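Local coordinates for SusD superfamily protein (Bacteroides thetaiotaomicron VPI-5482, PDB 3HDX), which probably binds polysaccharide at the outer membrane as a SusD-family homolog in carbohydrate uptake, at residues Asn32-Cys38 / Leu68-Val72; Asn60-Lys64 / Ile456-Val460; Gly39-Asp45 / Met425-Trp431. Numbering follows the deposited sequence.

Interaction 1: Asn32-Cys38 / Leu68-Val72; sequences NNTHWIC and LLKKV
Residues 32-38 pass from a short turn into the start of helix 34-41, which packs on helix 67-73; the axes of the short helical segments 34-38 and 68-72 cross at -113° and come no closer than 11.7 Å. Asn32 and Asn33 both have left-handed backbone angles (phi/psi near 53/28° and 56/33°), and Asn33 takes the N-cap position, its carbonyl oxygen accepting from Ile37 N at 2.9 Å. From Thr34 onward the chain is helical, with Cys38 N bonded to Thr34 O at 2.8 Å.

The CA-to-CB bond of Asn32 points toward the facing helix; its CB lies 4.0 Å from both Leu68 CD1 and Val72 CG2, and with chi1 m its OD1 is 3.6 Å from Lys71 CB. One water donates to Asn32 OD1 at 2.9 Å and, weakly, to Lys71 O at 3.0 Å; no direct hydrogen bond joins the segments. The closest pair of CA atoms is Thr34 and Val72, 6.4 Å apart. Thr34 OG1 bonds to Asp31 O and stands 4.3 Å from Val72 CG1. One turn on, Ile37 (m, m) meets Leu68 (t, p), Ile37 CD1 lying 4.4 Å from Leu68 CD2, and Ile37 CG2 is 4.4 Å from Val72 CG2. Cys38 (m) places SG 3.7 Å from Val72 CG1.

Val72 (t) thus fits among Asn32, Thr34, Ile37 and Cys38, while Trp458 packs on Cys38 and Val72 from a loop. The arrangement is apolar helix-helix packing at a steep crossing, with a single water at its polar edge, in the largely helical framework of a SusD-family protein.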
loop_
_atom_site.group_PDB
_atom_site.type_symbol
_atom_site.label_atom_id
_atom_site.label_comp_id
_atom_site.label_asym_id
_atom_site.label_seq_id
_atom_site.Cartn_x
_atom_site.Cartn_y
_atom_site.Cartn_z
ATOM N N ASN A 32 4.084 -1.392 14.390
ATOM C CA ASN A 32 3.457 -2.693 14.697
ATOM C C ASN A 32 3.133 -3.529 13.446
ATOM O O ASN A 32 2.242 -4.382 13.469
ATOM C CB ASN A 32 2.221 -2.490 15.586
ATOM C CG ASN A 32 2.598 -1.903 16.945
ATOM O OD1 ASN A 32 2.147 -0.815 17.314
ATOM N ND2 ASN A 32 3.494 -2.582 17.636
ATOM N N ASN A 33 3.914 -3.315 12.381
ATOM C CA ASN A 33 3.713 -4.008 11.114
ATOM C C ASN A 33 2.303 -3.829 10.527
ATOM O O ASN A 33 1.799 -4.697 9.807
ATOM C CB ASN A 33 4.112 -5.491 11.247
ATOM C CG ASN A 33 5.572 -5.666 11.472
ATOM O OD1 ASN A 33 6.367 -4.941 10.887
ATOM N ND2 ASN A 33 5.938 -6.550 12.408
ATOM N N THR A 34 1.726 -2.658 10.782
ATOM C CA THR A 34 0.396 -2.291 10.326
ATOM C C THR A 34 0.103 -2.685 8.885
ATOM O O THR A 34 -0.914 -3.289 8.597
ATOM C CB THR A 34 0.137 -0.754 10.516
ATOM O OG1 THR A 34 -0.017 -0.480 11.916
ATOM C CG2 THR A 34 -1.088 -0.269 9.711
ATOM N N HIS A 35 1.012 -2.349 7.983
ATOM C CA HIS A 35 0.741 -2.569 6.561
ATOM C C HIS A 35 0.389 -4.025 6.235
ATOM O O HIS A 35 -0.597 -4.306 5.549
ATOM C CB HIS A 35 1.933 -2.070 5.730
ATOM C CG HIS A 35 1.694 -2.085 4.243
ATOM N ND1 HIS A 35 0.723 -1.326 3.620
ATOM C CD2 HIS A 35 2.358 -2.735 3.256
ATOM C CE1 HIS A 35 0.788 -1.543 2.315
ATOM N NE2 HIS A 35 1.770 -2.393 2.069
ATOM N N TRP A 36 1.153 -4.931 6.833
ATOM C CA TRP A 36 1.004 -6.370 6.607
ATOM C C TRP A 36 -0.062 -6.976 7.484
ATOM O O TRP A 36 -0.771 -7.885 7.052
ATOM C CB TRP A 36 2.369 -7.072 6.729
ATOM C CG TRP A 36 3.354 -6.377 5.840
ATOM C CD1 TRP A 36 3.507 -6.526 4.492
ATOM C CD2 TRP A 36 4.230 -5.311 6.233
ATOM N NE1 TRP A 36 4.444 -5.635 4.023
ATOM C CE2 TRP A 36 4.897 -4.874 5.067
ATOM C CE3 TRP A 36 4.511 -4.668 7.464
ATOM C CZ2 TRP A 36 5.831 -3.829 5.093
ATOM C CZ3 TRP A 36 5.434 -3.623 7.484
ATOM C CH2 TRP A 36 6.065 -3.202 6.296
ATOM N N ILE A 37 -0.147 -6.497 8.734
ATOM C CA ILE A 37 -1.157 -6.967 9.681
ATOM C C ILE A 37 -2.551 -6.659 9.133
ATOM O O ILE A 37 -3.430 -7.540 9.067
ATOM C CB ILE A 37 -0.965 -6.289 11.079
ATOM C CG1 ILE A 37 0.308 -6.809 11.782
ATOM C CG2 ILE A 37 -2.221 -6.447 11.936
ATOM C CD1 ILE A 37 0.331 -8.237 12.135
ATOM N N CYS A 38 -2.733 -5.423 8.664
ATOM C CA CYS A 38 -4.028 -4.992 8.140
ATOM C C CYS A 38 -4.311 -5.445 6.716
ATOM O O CYS A 38 -5.500 -5.594 6.369
ATOM C CB CYS A 38 -4.182 -3.456 8.241
ATOM S SG CYS A 38 -4.083 -2.824 9.905
ATOM N N LEU A 68 -1.449 -6.037 20.801
ATOM C CA LEU A 68 -1.178 -5.755 19.390
ATOM C C LEU A 68 -2.390 -5.132 18.733
ATOM O O LEU A 68 -2.255 -4.163 17.982
ATOM C CB LEU A 68 -0.813 -7.030 18.616
ATOM C CG LEU A 68 -0.632 -6.874 17.086
ATOM C CD1 LEU A 68 0.488 -5.879 16.769
ATOM C CD2 LEU A 68 -0.325 -8.271 16.453
ATOM N N LEU A 69 -3.546 -5.747 18.973
ATOM C CA LEU A 69 -4.794 -5.288 18.379
ATOM C C LEU A 69 -5.142 -3.880 18.846
ATOM O O LEU A 69 -5.542 -3.008 18.021
ATOM C CB LEU A 69 -5.956 -6.247 18.666
ATOM C CG LEU A 69 -5.892 -7.657 18.072
ATOM C CD1 LEU A 69 -7.047 -8.526 18.564
ATOM C CD2 LEU A 69 -5.812 -7.658 16.616
ATOM N N LYS A 70 -4.966 -3.627 20.147
ATOM C CA LYS A 70 -5.252 -2.307 20.690
ATOM C C LYS A 70 -4.346 -1.231 20.052
ATOM O O LYS A 70 -4.808 -0.147 19.675
ATOM C CB LYS A 70 -5.109 -2.330 22.224
ATOM C CG LYS A 70 -6.112 -3.257 22.894
ATOM C CD LYS A 70 -6.030 -3.200 24.390
ATOM C CE LYS A 70 -7.027 -4.186 24.953
ATOM N NZ LYS A 70 -6.851 -5.473 24.267
ATOM N N LYS A 71 -3.058 -1.529 19.934
ATOM C CA LYS A 71 -2.076 -0.606 19.337
ATOM C C LYS A 71 -2.342 -0.314 17.863
ATOM O O LYS A 71 -2.310 0.842 17.413
ATOM C CB LYS A 71 -0.667 -1.178 19.482
ATOM C CG LYS A 71 -0.137 -1.162 20.923
ATOM C CD LYS A 71 1.175 -1.933 20.959
ATOM C CE LYS A 71 2.050 -1.635 22.177
ATOM N NZ LYS A 71 3.119 -2.753 22.177
ATOM N N VAL A 72 -2.600 -1.354 17.099
ATOM C CA VAL A 72 -2.896 -1.143 15.661
ATOM C C VAL A 72 -4.169 -0.310 15.493
ATOM O O VAL A 72 -4.211 0.563 14.631
ATOM C CB VAL A 72 -3.034 -2.478 14.913
ATOM C CG1 VAL A 72 -3.554 -2.293 13.489
ATOM C CG2 VAL A 72 -1.687 -3.188 14.888
HETATM O O HOH W 1 0.214 0.730 15.823
#

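Interaction 2: Asn60-Lys64 / Ile456-Val460; sequences NELNK and IYWPV
An apolar loop-to-loop contact, largely buried, brings the connection between helices 52-58 and 67-73 against the one between helices 445-453 and 462-467, almost 400 residues later. Neither segment is helix or strand. Asn60 ends helix 52-58 in a Schellman motif with positive phi (62°), after which a type I beta turn runs from Glu61 to Lys64, closed by Lys64 N to Glu61 O at 3.3 Å. Opposite it, Tyr457 to Val460 are extended, with psi between 136° and 165°. The nearest CA atoms are those of Leu62 and Trp458, 6.8 Å apart.

Leu62, at the second position of the turn, points toward the other segment. With chi1 m and chi2 t it sets CD1 over one face of the Trp458 indole in a CH-pi contact, 3.7 Å from the centroid of the five-membered ring and 12° off its normal. This joins sequence matched by the N-terminal starch-binding-associated family to sequence matched by the C-terminal SusD family. Leu62 CD1 also lies 3.9 Å from Tyr457 O. Pro459 continues the apolar surface, its CD 3.8 Å from Leu62 CB and its CG 3.7 Å from Leu62 O. At the exposed border, Asn63 OD1 is 4.0 Å from Pro459 CG, while Asn63 ND2 bonds to Trp477 O.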
loop_
_atom_site.group_PDB
_atom_site.type_symbol
_atom_site.label_atom_id
_atom_site.label_comp_id
_atom_site.label_asym_id
_atom_site.label_seq_id
_atom_site.Cartn_x
_atom_site.Cartn_y
_atom_site.Cartn_z
ATOM N N ASN A 60 -10.056 -12.266 11.967
ATOM C CA ASN A 60 -10.947 -11.103 12.091
ATOM C C ASN A 60 -11.630 -11.000 13.472
ATOM O O ASN A 60 -12.752 -10.481 13.564
ATOM C CB ASN A 60 -11.995 -11.032 10.966
ATOM C CG ASN A 60 -12.608 -9.635 10.832
ATOM O OD1 ASN A 60 -11.892 -8.654 10.993
ATOM N ND2 ASN A 60 -13.943 -9.545 10.609
ATOM N N GLU A 61 -10.936 -11.478 14.525
ATOM C CA GLU A 61 -11.427 -11.417 15.911
ATOM C C GLU A 61 -10.733 -10.219 16.549
ATOM O O GLU A 61 -9.921 -10.352 17.470
ATOM C CB GLU A 61 -11.097 -12.717 16.649
ATOM C CG GLU A 61 -11.871 -13.910 16.160
ATOM C CD GLU A 61 -13.317 -13.908 16.639
ATOM O OE1 GLU A 61 -13.667 -13.010 17.442
ATOM O OE2 GLU A 61 -14.082 -14.811 16.216
ATOM N N LEU A 62 -11.083 -9.020 16.043
ATOM C CA LEU A 62 -10.358 -7.805 16.403
ATOM C C LEU A 62 -10.660 -7.177 17.770
ATOM O O LEU A 62 -9.982 -6.230 18.163
ATOM C CB LEU A 62 -10.508 -6.769 15.278
ATOM C CG LEU A 62 -10.197 -7.220 13.846
ATOM C CD1 LEU A 62 -10.306 -5.997 12.919
ATOM C CD2 LEU A 62 -8.832 -7.908 13.720
ATOM N N ASN A 63 -11.670 -7.742 18.433
ATOM C CA ASN A 63 -12.035 -7.361 19.819
ATOM C C ASN A 63 -11.402 -8.243 20.882
ATOM O O ASN A 63 -11.635 -8.022 22.106
ATOM C CB ASN A 63 -13.555 -7.350 20.017
ATOM C CG ASN A 63 -14.130 -5.995 19.921
ATOM O OD1 ASN A 63 -13.416 -5.003 19.736
ATOM N ND2 ASN A 63 -15.442 -5.927 20.044
ATOM N N LYS A 64 -10.569 -9.210 20.488
ATOM C CA LYS A 64 -9.890 -10.055 21.481
ATOM C C LYS A 64 -8.891 -9.222 22.283
ATOM O O LYS A 64 -8.334 -8.248 21.765
ATOM C CB LYS A 64 -9.288 -11.325 20.855
ATOM C CG LYS A 64 -10.377 -12.362 20.516
ATOM C CD LYS A 64 -9.780 -13.680 20.095
ATOM C CE LYS A 64 -10.843 -14.774 20.000
ATOM N NZ LYS A 64 -10.373 -16.085 19.397
ATOM N N ILE A 456 -15.818 -5.242 8.414
ATOM C CA ILE A 456 -14.628 -5.138 7.561
ATOM C C ILE A 456 -13.681 -4.040 8.038
ATOM O O ILE A 456 -12.577 -3.889 7.471
ATOM C CB ILE A 456 -14.976 -4.876 6.075
ATOM C CG1 ILE A 456 -15.797 -3.583 5.890
ATOM C CG2 ILE A 456 -15.620 -6.145 5.455
ATOM C CD1 ILE A 456 -15.779 -3.064 4.454
ATOM N N TYR A 457 -14.065 -3.283 9.069
ATOM C CA TYR A 457 -13.176 -2.258 9.636
ATOM C C TYR A 457 -12.671 -2.675 10.997
ATOM O O TYR A 457 -13.151 -3.641 11.616
ATOM C CB TYR A 457 -13.929 -0.923 9.714
ATOM C CG TYR A 457 -14.449 -0.493 8.372
ATOM C CD1 TYR A 457 -13.572 -0.264 7.338
ATOM C CD2 TYR A 457 -15.807 -0.315 8.131
ATOM C CE1 TYR A 457 -14.009 0.136 6.108
ATOM C CE2 TYR A 457 -16.269 0.058 6.872
ATOM C CZ TYR A 457 -15.344 0.290 5.856
ATOM O OH TYR A 457 -15.726 0.713 4.578
ATOM N N TRP A 458 -11.645 -1.973 11.432
ATOM C CA TRP A 458 -11.048 -2.155 12.750
ATOM C C TRP A 458 -11.831 -1.376 13.779
ATOM O O TRP A 458 -12.446 -0.339 13.485
ATOM C CB TRP A 458 -9.578 -1.680 12.788
ATOM C CG TRP A 458 -8.678 -2.667 12.179
ATOM C CD1 TRP A 458 -8.588 -2.996 10.836
ATOM C CD2 TRP A 458 -7.717 -3.475 12.864
ATOM N NE1 TRP A 458 -7.620 -3.965 10.670
ATOM C CE2 TRP A 458 -7.054 -4.265 11.887
ATOM C CE3 TRP A 458 -7.332 -3.597 14.220
ATOM C CZ2 TRP A 458 -6.061 -5.217 12.227
ATOM C CZ3 TRP A 458 -6.322 -4.508 14.545
ATOM C CH2 TRP A 458 -5.704 -5.311 13.553
ATOM N N PRO A 459 -11.817 -1.855 15.032
ATOM C CA PRO A 459 -12.395 -1.031 16.088
ATOM C C PRO A 459 -11.568 0.258 16.281
ATOM O O PRO A 459 -10.398 0.294 15.922
ATOM C CB PRO A 459 -12.262 -1.918 17.326
ATOM C CG PRO A 459 -11.318 -2.931 17.026
ATOM C CD PRO A 459 -11.238 -3.093 15.561
ATOM N N VAL A 460 -12.228 1.300 16.789
ATOM C CA VAL A 460 -11.580 2.501 17.266
ATOM C C VAL A 460 -10.997 2.174 18.662
ATOM O O VAL A 460 -11.639 1.528 19.482
ATOM C CB VAL A 460 -12.576 3.694 17.328
ATOM C CG1 VAL A 460 -11.918 4.972 17.902
ATOM C CG2 VAL A 460 -13.145 3.957 15.942
#

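Interaction 3: Gly39-Asp45 / Met425-Trp431; sequences GDLRKGD and MGEGWRW. With EDO (1,2-ethanediol), chain H; EDO (1,2-ethanediol), chain E.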
loop_
_atom_site.group_PDB
_atom_site.type_symbol
_atom_site.label_atom_id
_atom_site.label_comp_id
_atom_site.label_asym_id
_atom_site.label_seq_id
_atom_site.Cartn_x
_atom_site.Cartn_y
_atom_site.Cartn_z
ATOM N N GLY A 39 -3.258 -5.603 5.902
ATOM C CA GLY A 39 -3.390 -5.892 4.483
ATOM C C GLY A 39 -3.196 -7.312 4.008
ATOM O O GLY A 39 -3.789 -7.702 3.029
ATOM N N ASP A 40 -2.308 -8.056 4.662
ATOM C CA ASP A 40 -1.988 -9.431 4.295
ATOM C C ASP A 40 -2.530 -10.474 5.264
ATOM O O ASP A 40 -3.010 -11.525 4.850
ATOM C CB ASP A 40 -0.471 -9.655 4.191
ATOM C CG ASP A 40 0.110 -9.110 2.931
ATOM O OD1 ASP A 40 -0.203 -9.620 1.849
ATOM O OD2 ASP A 40 0.894 -8.175 3.006
ATOM N N LEU A 41 -2.445 -10.186 6.564
ATOM C CA LEU A 41 -2.758 -11.217 7.572
ATOM C C LEU A 41 -4.244 -11.468 7.757
ATOM O O LEU A 41 -4.674 -12.628 7.910
ATOM C CB LEU A 41 -2.058 -10.879 8.895
ATOM C CG LEU A 41 -2.169 -11.896 10.055
ATOM C CD1 LEU A 41 -1.562 -13.246 9.655
ATOM C CD2 LEU A 41 -1.441 -11.291 11.268
ATOM N N ARG A 42 -5.021 -10.392 7.774
ATOM C CA ARG A 42 -6.474 -10.409 8.010
ATOM C C ARG A 42 -7.202 -11.197 6.918
ATOM O O ARG A 42 -7.237 -10.794 5.759
ATOM C CB ARG A 42 -6.986 -8.984 8.110
ATOM C CG ARG A 42 -8.371 -8.858 8.618
ATOM C CD ARG A 42 -8.765 -7.427 8.705
ATOM N NE ARG A 42 -10.080 -7.271 9.309
ATOM C CZ ARG A 42 -10.777 -6.137 9.277
ATOM N NH1 ARG A 42 -10.254 -5.025 8.725
ATOM N NH2 ARG A 42 -11.994 -6.114 9.810
ATOM N N LYS A 43 -7.779 -12.332 7.312
ATOM C CA LYS A 43 -8.414 -13.290 6.400
ATOM C C LYS A 43 -7.513 -13.640 5.195
ATOM O O LYS A 43 -7.989 -13.969 4.103
ATOM C CB LYS A 43 -9.799 -12.809 5.962
ATOM C CG LYS A 43 -10.799 -12.605 7.095
ATOM C CD LYS A 43 -11.070 -13.875 7.908
ATOM C CE LYS A 43 -11.646 -15.004 7.074
ATOM N NZ LYS A 43 -11.827 -16.278 7.847
ATOM N N GLY A 44 -6.201 -13.665 5.459
ATOM C CA GLY A 44 -5.226 -13.863 4.429
ATOM C C GLY A 44 -4.835 -15.296 4.216
ATOM O O GLY A 44 -5.494 -16.224 4.697
ATOM N N ASP A 45 -3.721 -15.447 3.493
ATOM C CA ASP A 45 -3.184 -16.768 3.113
ATOM C C ASP A 45 -2.086 -17.243 3.998
ATOM O O ASP A 45 -1.550 -18.324 3.744
ATOM C CB ASP A 45 -2.714 -16.715 1.665
ATOM C CG ASP A 45 -3.885 -16.458 0.708
ATOM O OD1 ASP A 45 -4.941 -17.074 0.939
ATOM O OD2 ASP A 45 -3.730 -15.670 -0.246
HETATM N N MSE A 425 1.288 -10.892 -3.261
HETATM C CA MSE A 425 1.397 -11.595 -1.972
HETATM C C MSE A 425 2.493 -10.938 -1.110
HETATM O O MSE A 425 3.614 -10.733 -1.574
HETATM C CB MSE A 425 1.696 -13.074 -2.239
HETATM C CG MSE A 425 1.671 -13.959 -0.987
HETATM SE SE MSE A 425 1.798 -15.830 -1.435
HETATM C CE MSE A 425 0.053 -16.202 -2.126
ATOM N N GLY A 426 2.138 -10.596 0.121
ATOM C CA GLY A 426 3.058 -9.941 1.009
ATOM C C GLY A 426 3.262 -8.435 0.831
ATOM O O GLY A 426 4.129 -7.832 1.510
ATOM N N GLU A 427 2.451 -7.819 -0.046
ATOM C CA GLU A 427 2.535 -6.378 -0.316
ATOM C C GLU A 427 1.367 -5.555 0.232
ATOM O O GLU A 427 1.179 -4.393 -0.152
ATOM C CB GLU A 427 2.748 -6.136 -1.797
ATOM C CG GLU A 427 4.028 -6.764 -2.330
ATOM C CD GLU A 427 4.201 -6.623 -3.805
ATOM O OE1 GLU A 427 3.975 -5.516 -4.391
ATOM O OE2 GLU A 427 4.591 -7.639 -4.436
ATOM N N GLY A 428 0.612 -6.130 1.163
ATOM C CA GLY A 428 -0.449 -5.405 1.863
ATOM C C GLY A 428 -1.740 -5.198 1.112
ATOM O O GLY A 428 -2.532 -4.329 1.483
ATOM N N TRP A 429 -2.011 -6.061 0.128
ATOM C CA TRP A 429 -3.206 -5.956 -0.737
ATOM C C TRP A 429 -4.338 -6.935 -0.511
ATOM O O TRP A 429 -5.491 -6.572 -0.723
ATOM C CB TRP A 429 -2.800 -6.045 -2.224
ATOM C CG TRP A 429 -2.226 -4.764 -2.709
ATOM C CD1 TRP A 429 -0.945 -4.483 -3.051
ATOM C CD2 TRP A 429 -2.973 -3.570 -2.897
ATOM N NE1 TRP A 429 -0.820 -3.150 -3.417
ATOM C CE2 TRP A 429 -2.050 -2.555 -3.321
ATOM C CE3 TRP A 429 -4.331 -3.234 -2.690
ATOM C CZ2 TRP A 429 -2.440 -1.235 -3.523
ATOM C CZ3 TRP A 429 -4.723 -1.930 -2.937
ATOM C CH2 TRP A 429 -3.782 -0.945 -3.336
ATOM N N ARG A 430 -4.013 -8.150 -0.076
ATOM C CA ARG A 430 -4.996 -9.243 -0.064
ATOM C C ARG A 430 -6.330 -8.916 0.608
ATOM O O ARG A 430 -7.383 -9.177 0.062
ATOM C CB ARG A 430 -4.372 -10.504 0.512
ATOM C CG ARG A 430 -5.241 -11.710 0.581
ATOM C CD ARG A 430 -5.824 -12.177 -0.751
ATOM N NE ARG A 430 -6.574 -13.400 -0.539
ATOM C CZ ARG A 430 -7.465 -13.956 -1.365
ATOM N NH1 ARG A 430 -7.750 -13.447 -2.551
ATOM N NH2 ARG A 430 -8.064 -15.077 -0.990
ATOM N N TRP A 431 -6.280 -8.382 1.807
ATOM C CA TRP A 431 -7.524 -8.099 2.551
ATOM C C TRP A 431 -8.396 -7.069 1.805
ATOM O O TRP A 431 -9.583 -7.283 1.606
ATOM C CB TRP A 431 -7.218 -7.616 3.978
ATOM C CG TRP A 431 -8.422 -7.017 4.612
ATOM C CD1 TRP A 431 -8.630 -5.701 4.839
ATOM C CD2 TRP A 431 -9.644 -7.692 4.957
ATOM N NE1 TRP A 431 -9.898 -5.503 5.334
ATOM C CE2 TRP A 431 -10.545 -6.714 5.420
ATOM C CE3 TRP A 431 -10.051 -9.012 4.928
ATOM C CZ2 TRP A 431 -11.834 -7.029 5.875
ATOM C CZ3 TRP A 431 -11.337 -9.343 5.364
ATOM C CH2 TRP A 431 -12.214 -8.352 5.836
HETATM C C1 EDO H . -4.422 -19.867 5.866
HETATM O O1 EDO H . -5.362 -19.124 5.092
HETATM C C2 EDO H . -5.177 -20.526 7.005
HETATM O O2 EDO H . -5.704 -19.480 7.838
HETATM C C1 EDO E . -10.950 -15.653 -3.305
HETATM O O1 EDO E . -9.556 -15.358 -3.520
HETATM C C2 EDO E . -11.105 -16.932 -2.521
HETATM O O2 EDO E . -10.486 -16.751 -1.245
HETATM O O HOH W 2 -1.094 -8.735 -0.485
HETATM O O HOH W 3 -6.985 -15.232 1.783
#
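Backbone and carboxylate acceptors of residues 39-45 meet a run of amide donors in 425-431. The carbonyl of Gly39 accepts from Trp431 N at 2.9 Å in a nearly straight bond (177°); Arg430 N, 3.1 Å from the same Gly39 O, is too poorly angled to share it. Asp40 turns its carboxylate into the glycine-rich loop: OD2 accepts from Gly428 N at 2.8 Å, OD1 weakly from Gly426 N at 3.1 Å. Water 2 lies 2.7 Å from Asp40 OD1, to which it can donate, and accepts from Trp429 N (2.9 Å). Gly426 and Gly428 have positive phi; Gly39 CA is 3.5 Å from Gly428 O, where a side chain on Gly39 would clash.

Arg42 lays its guanidinium flat on Trp431, centres 4.3 Å apart, while its NH2 bonds to Asn60 OD1. Asp45 OD2 and Arg430 NE form only a long ion pair, 3.7 Å; Asp45 OD1 also forms a salt bridge with Arg421. Water 3 donates to Lys43 O and Asp45 OD1 and accepts from Arg430 NH2. Two 1,2-ethanediol molecules, probably from the crystallisation liquor, add bonds, one through O1 to Gly44 O at 2.9 Å, the other through O1 from Arg430 NH1 at 2.8 Å.

The contact sets the end of helix 34-41 against the start of helix 430-441, with Leu41 packed on helix 52-58 and Met425, present as selenomethionine, and Asp45 on helix 297-303.

Helix 34-41 serves both interaction 1, through its first turn, and interaction 3, through its last. Interaction 3 is the most polar; its centre is about 11 Å from the centre of the chain, against about 14 and 20 Å for interactions 1 and 2, and it combines amide and carboxylate hydrogen bonds with an arginine-tryptophan stack. Interactions 1 and 2 are mainly apolar, the first partly buried with a water-bridged edge, the second buried but formed by loops. Trp458 links these two, its CZ3 3.7 Å from Val72 CG1. Arg42 ties interaction 3 to interaction 2, adding weak bonds to the carbonyls of Ile456 and Tyr457. Interactions 2 and 3 join distant sequence; interaction 1 is comparatively local.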